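Local atomic coordinates of peroxiredoxin (PDB entry 5EPF), a protein that reduces hydrogen peroxide and organic hydroperoxides to water and alcohols through a reactive thiol, protecting the cell against oxidative stress. Residues Phe42-Ala47 against Ser77-Arg82. Numbering follows the deposited sequence.
Sequences FFYPAA and STDPVR. With EDO (1,2-ethanediol), chain D.
Ser77 OG and Tyr44 CG both lie between their own backbone N and carbonyl carbon (chi1 73° for Ser77), whereas Asp79 CG is anti to its carbonyl carbon (chi1 -66°), which carries the carboxylate across to residues 42-47. A CH-pi contact follows: Ser77 CB sits over one face of the Tyr44 ring, 4.0 Å from its centroid and 28° off the normal, and Ser77 OG comes nearest the ring at CE1, 3.5 Å away. The direct hydrogen bond between the segments runs from Ala47 N to Asp79 OD2, 2.8 Å and nearly straight. Ser77 OG donates to the same OD2 at 2.7 Å, so two donors grip one oxygen, both from above the carboxylate plane, a setting that would favour the ionised acid. Ser77 OG also accepts from Asp79 N at 3.1 Å, closing an ST turn that sets the aspartate. Asp79 OD1 faces two waters, which relay it to Pro45 O and Ala47 O; a third joins Pro45 O to Thr78 N. Tyr44 OH bonds to Gln84 of helix 81-91. The pairing thus joins the C-terminal ends of adjacent parallel strands 39-43 and 72-77 and the turns that follow in a thioredoxin-fold peroxiredoxin, where Pro45 packs on Cys52, the probable peroxidatic cysteine.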
ATOM      1  N   PHE A  42       0.876   0.893   0.140  1.00  5.79           N
ATOM      2  CA  PHE A  42       1.701   1.178  -1.024  1.00  5.49           C
ATOM      3  C   PHE A  42       0.944   0.822  -2.297  1.00  5.61           C
ATOM      4  O   PHE A  42       0.674  -0.358  -2.560  1.00  6.39           O
ATOM      5  CB  PHE A  42       3.120   0.591  -0.932  1.00  6.44           C
ATOM      6  CG  PHE A  42       3.246  -0.933  -0.998  1.00  6.94           C
ATOM      7  CD1 PHE A  42       3.567  -1.566  -2.201  1.00  7.26           C
ATOM      8  CD2 PHE A  42       3.170  -1.714   0.150  1.00  6.96           C
ATOM      9  CE1 PHE A  42       3.746  -2.944  -2.263  1.00  8.01           C
ATOM     10  CE2 PHE A  42       3.346  -3.107   0.090  1.00  7.31           C
ATOM     11  CZ  PHE A  42       3.650  -3.702  -1.113  1.00  8.03           C
ATOM     12  N   PHE A  43       0.591   1.853  -3.072  1.00  6.22           N
ATOM     13  CA  PHE A  43      -0.064   1.681  -4.366  1.00  6.46           C
ATOM     14  C   PHE A  43       1.011   1.398  -5.409  1.00  6.85           C
ATOM     15  O   PHE A  43       1.978   2.160  -5.551  1.00  7.08           O
ATOM     16  CB  PHE A  43      -0.771   2.973  -4.773  1.00  7.44           C
ATOM     17  CG  PHE A  43      -2.071   3.233  -4.072  1.00  7.57           C
ATOM     18  CD1 PHE A  43      -3.282   2.856  -4.638  1.00  8.02           C
ATOM     19  CD2 PHE A  43      -2.083   3.912  -2.862  1.00  7.61           C
ATOM     20  CE1 PHE A  43      -4.490   3.126  -3.978  1.00  9.01           C
ATOM     21  CE2 PHE A  43      -3.265   4.208  -2.209  1.00  8.86           C
ATOM     22  CZ  PHE A  43      -4.476   3.811  -2.768  1.00  9.08           C
ATOM     23  N   TYR A  44       0.813   0.335  -6.178  1.00  7.13           N
ATOM     24  CA  TYR A  44       1.738   0.020  -7.259  1.00  7.04           C
ATOM     25  C   TYR A  44       0.974  -0.163  -8.562  1.00  7.57           C
ATOM     26  O   TYR A  44      -0.175  -0.622  -8.553  1.00  8.33           O
ATOM     27  CB  TYR A  44       2.595  -1.223  -6.958  1.00  7.94           C
ATOM     28  CG  TYR A  44       1.816  -2.475  -6.581  1.00  7.50           C
ATOM     29  CD1 TYR A  44       1.311  -3.336  -7.556  1.00  8.48           C
ATOM     30  CD2 TYR A  44       1.618  -2.812  -5.238  1.00  8.89           C
ATOM     31  CE1 TYR A  44       0.616  -4.498  -7.197  1.00  8.53           C
ATOM     32  CE2 TYR A  44       0.927  -3.949  -4.884  1.00  8.59           C
ATOM     33  CZ  TYR A  44       0.439  -4.790  -5.860  1.00  8.52           C
ATOM     34  OH  TYR A  44      -0.230  -5.918  -5.478  1.00  9.52           O
ATOM     35  N   PRO A  45       1.581   0.196  -9.700  1.00  8.05           N
ATOM     36  CA  PRO A  45       0.807   0.158 -10.961  1.00  9.11           C
ATOM     37  C   PRO A  45       0.337  -1.228 -11.369  1.00  8.56           C
ATOM     38  O   PRO A  45      -0.811  -1.390 -11.797  1.00  8.43           O
ATOM     39  CB  PRO A  45       1.755   0.795 -11.999  1.00 10.33           C
ATOM     40  CG  PRO A  45       2.800   1.511 -11.226  1.00 11.90           C
ATOM     41  CD  PRO A  45       2.840   0.958  -9.831  1.00  8.23           C
ATOM     42  N   ALA A  46       1.204  -2.231 -11.275  1.00  8.05           N
ATOM     43  CA  ALA A  46       0.913  -3.508 -11.913  1.00  8.50           C
ATOM     44  C   ALA A  46       1.675  -4.614 -11.203  1.00  8.22           C
ATOM     45  O   ALA A  46       2.910  -4.664 -11.253  1.00  9.70           O
ATOM     46  CB  ALA A  46       1.277  -3.473 -13.400  1.00 10.22           C
ATOM     47  N   ALA A  47       0.927  -5.522 -10.587  1.00  7.63           N
ATOM     48  CA  ALA A  47       1.503  -6.713  -9.994  1.00  7.91           C
ATOM     49  C   ALA A  47       2.378  -7.448 -10.997  1.00  8.36           C
ATOM     50  O   ALA A  47       2.072  -7.505 -12.191  1.00  9.10           O
ATOM     51  CB  ALA A  47       0.362  -7.626  -9.549  1.00  8.62           C
ATOM     52  N   SER A  77      -3.437  -2.289  -5.613  1.00  7.12           N
ATOM     53  CA  SER A  77      -3.427  -1.888  -7.017  1.00  7.49           C
ATOM     54  C   SER A  77      -4.808  -2.180  -7.595  1.00  6.98           C
ATOM     55  O   SER A  77      -5.674  -2.741  -6.918  1.00  8.18           O
ATOM     56  CB  SER A  77      -2.356  -2.642  -7.816  1.00  7.98           C
ATOM     57  OG  SER A  77      -2.789  -3.987  -7.993  1.00  8.04           O
ATOM     58  N   THR A  78      -4.995  -1.843  -8.873  1.00  8.14           N
ATOM     59  CA  THR A  78      -6.235  -2.197  -9.552  1.00  8.87           C
ATOM     60  C   THR A  78      -6.233  -3.620 -10.098  1.00  9.34           C
ATOM     61  O   THR A  78      -7.204  -4.005 -10.751  1.00 10.87           O
ATOM     62  CB  THR A  78      -6.532  -1.213 -10.688  1.00 10.11           C
ATOM     63  OG1 THR A  78      -5.446  -1.227 -11.625  1.00 11.24           O
ATOM     64  CG2 THR A  78      -6.757   0.192 -10.145  1.00 11.67           C
ATOM     65  N   ASP A  79      -5.182  -4.402  -9.868  1.00  8.05           N
ATOM     66  CA  ASP A  79      -5.157  -5.764 -10.388  1.00  8.48           C
ATOM     67  C   ASP A  79      -6.245  -6.619  -9.728  1.00  8.82           C
ATOM     68  O   ASP A  79      -6.574  -6.423  -8.556  1.00  9.16           O
ATOM     69  CB  ASP A  79      -3.799  -6.388 -10.109  1.00  9.01           C
ATOM     70  CG  ASP A  79      -2.692  -5.701 -10.871  1.00  9.56           C
ATOM     71  OD1 ASP A  79      -2.723  -5.749 -12.115  1.00 11.30           O
ATOM     72  OD2 ASP A  79      -1.796  -5.101 -10.247  1.00 10.10           O
ATOM     73  N   PRO A  80      -6.800  -7.592 -10.461  1.00  8.75           N
ATOM     74  CA  PRO A  80      -7.819  -8.481  -9.886  0.55  9.28           C
ATOM     75  C   PRO A  80      -7.242  -9.345  -8.772  1.00  8.30           C
ATOM     76  O   PRO A  80      -6.036  -9.611  -8.705  1.00  8.71           O
ATOM     77  CB  PRO A  80      -8.239  -9.356 -11.079  0.55 10.36           C
ATOM     78  CG  PRO A  80      -7.922  -8.546 -12.271  0.55  9.99           C
ATOM     79  CD  PRO A  80      -6.667  -7.780 -11.915  0.55  9.50           C
ATOM     80  N   VAL A  81      -8.138  -9.808  -7.894  1.00  8.96           N
ATOM     81  CA  VAL A  81      -7.757 -10.689  -6.789  1.00  9.80           C
ATOM     82  C   VAL A  81      -6.916 -11.859  -7.284  1.00  9.73           C
ATOM     83  O   VAL A  81      -5.902 -12.210  -6.675  1.00  9.80           O
ATOM     84  CB  VAL A  81      -9.023 -11.165  -6.043  1.00 10.21           C
ATOM     85  CG1 VAL A  81      -8.727 -12.297  -5.063  1.00 11.08           C
ATOM     86  CG2 VAL A  81      -9.667  -9.990  -5.294  1.00 11.01           C
ATOM     87  N   ARG A  82      -7.314 -12.485  -8.396  1.00 10.31           N
ATOM     88  CA  ARG A  82      -6.590 -13.674  -8.840  0.55 10.92           C
ATOM     89  C   ARG A  82      -5.146 -13.359  -9.217  1.00 10.21           C
ATOM     90  O   ARG A  82      -4.262 -14.207  -9.034  1.00 11.53           O
ATOM     91  CB  ARG A  82      -7.332 -14.380  -9.981  0.55 12.35           C
ATOM     92  CG  ARG A  82      -7.307 -13.664 -11.324  0.55 14.37           C
ATOM     93  CD  ARG A  82      -8.254 -14.350 -12.325  0.55 17.29           C
ATOM     94  NE  ARG A  82      -9.640 -14.214 -11.888  0.55 19.56           N
ATOM     95  CZ  ARG A  82     -10.703 -14.574 -12.597  0.55 21.58           C
ATOM     96  NH1 ARG A  82     -10.557 -15.109 -13.804  0.55 22.92           N
ATOM     97  NH2 ARG A  82     -11.917 -14.397 -12.084  0.55 21.96           N
TER
HETATM   98  C1  EDO D 202     -11.310 -12.197  -9.020  1.00 24.80           C
HETATM   99  O1  EDO D 202      -9.996 -12.184  -9.579  1.00 21.44           O
HETATM  100  C2  EDO D 202     -11.677 -13.612  -8.600  1.00 28.12           C
HETATM  101  O2  EDO D 202     -10.709 -14.088  -7.667  1.00 29.61           O
HETATM  102  O   HOH W   1      -3.133  -0.256 -10.646  1.00  9.39           O
HETATM  103  O   HOH W   2      -2.400  -3.098 -13.306  1.00 13.57           O
HETATM  104  O   HOH W   3      -0.467  -6.383 -13.627  1.00 21.11           O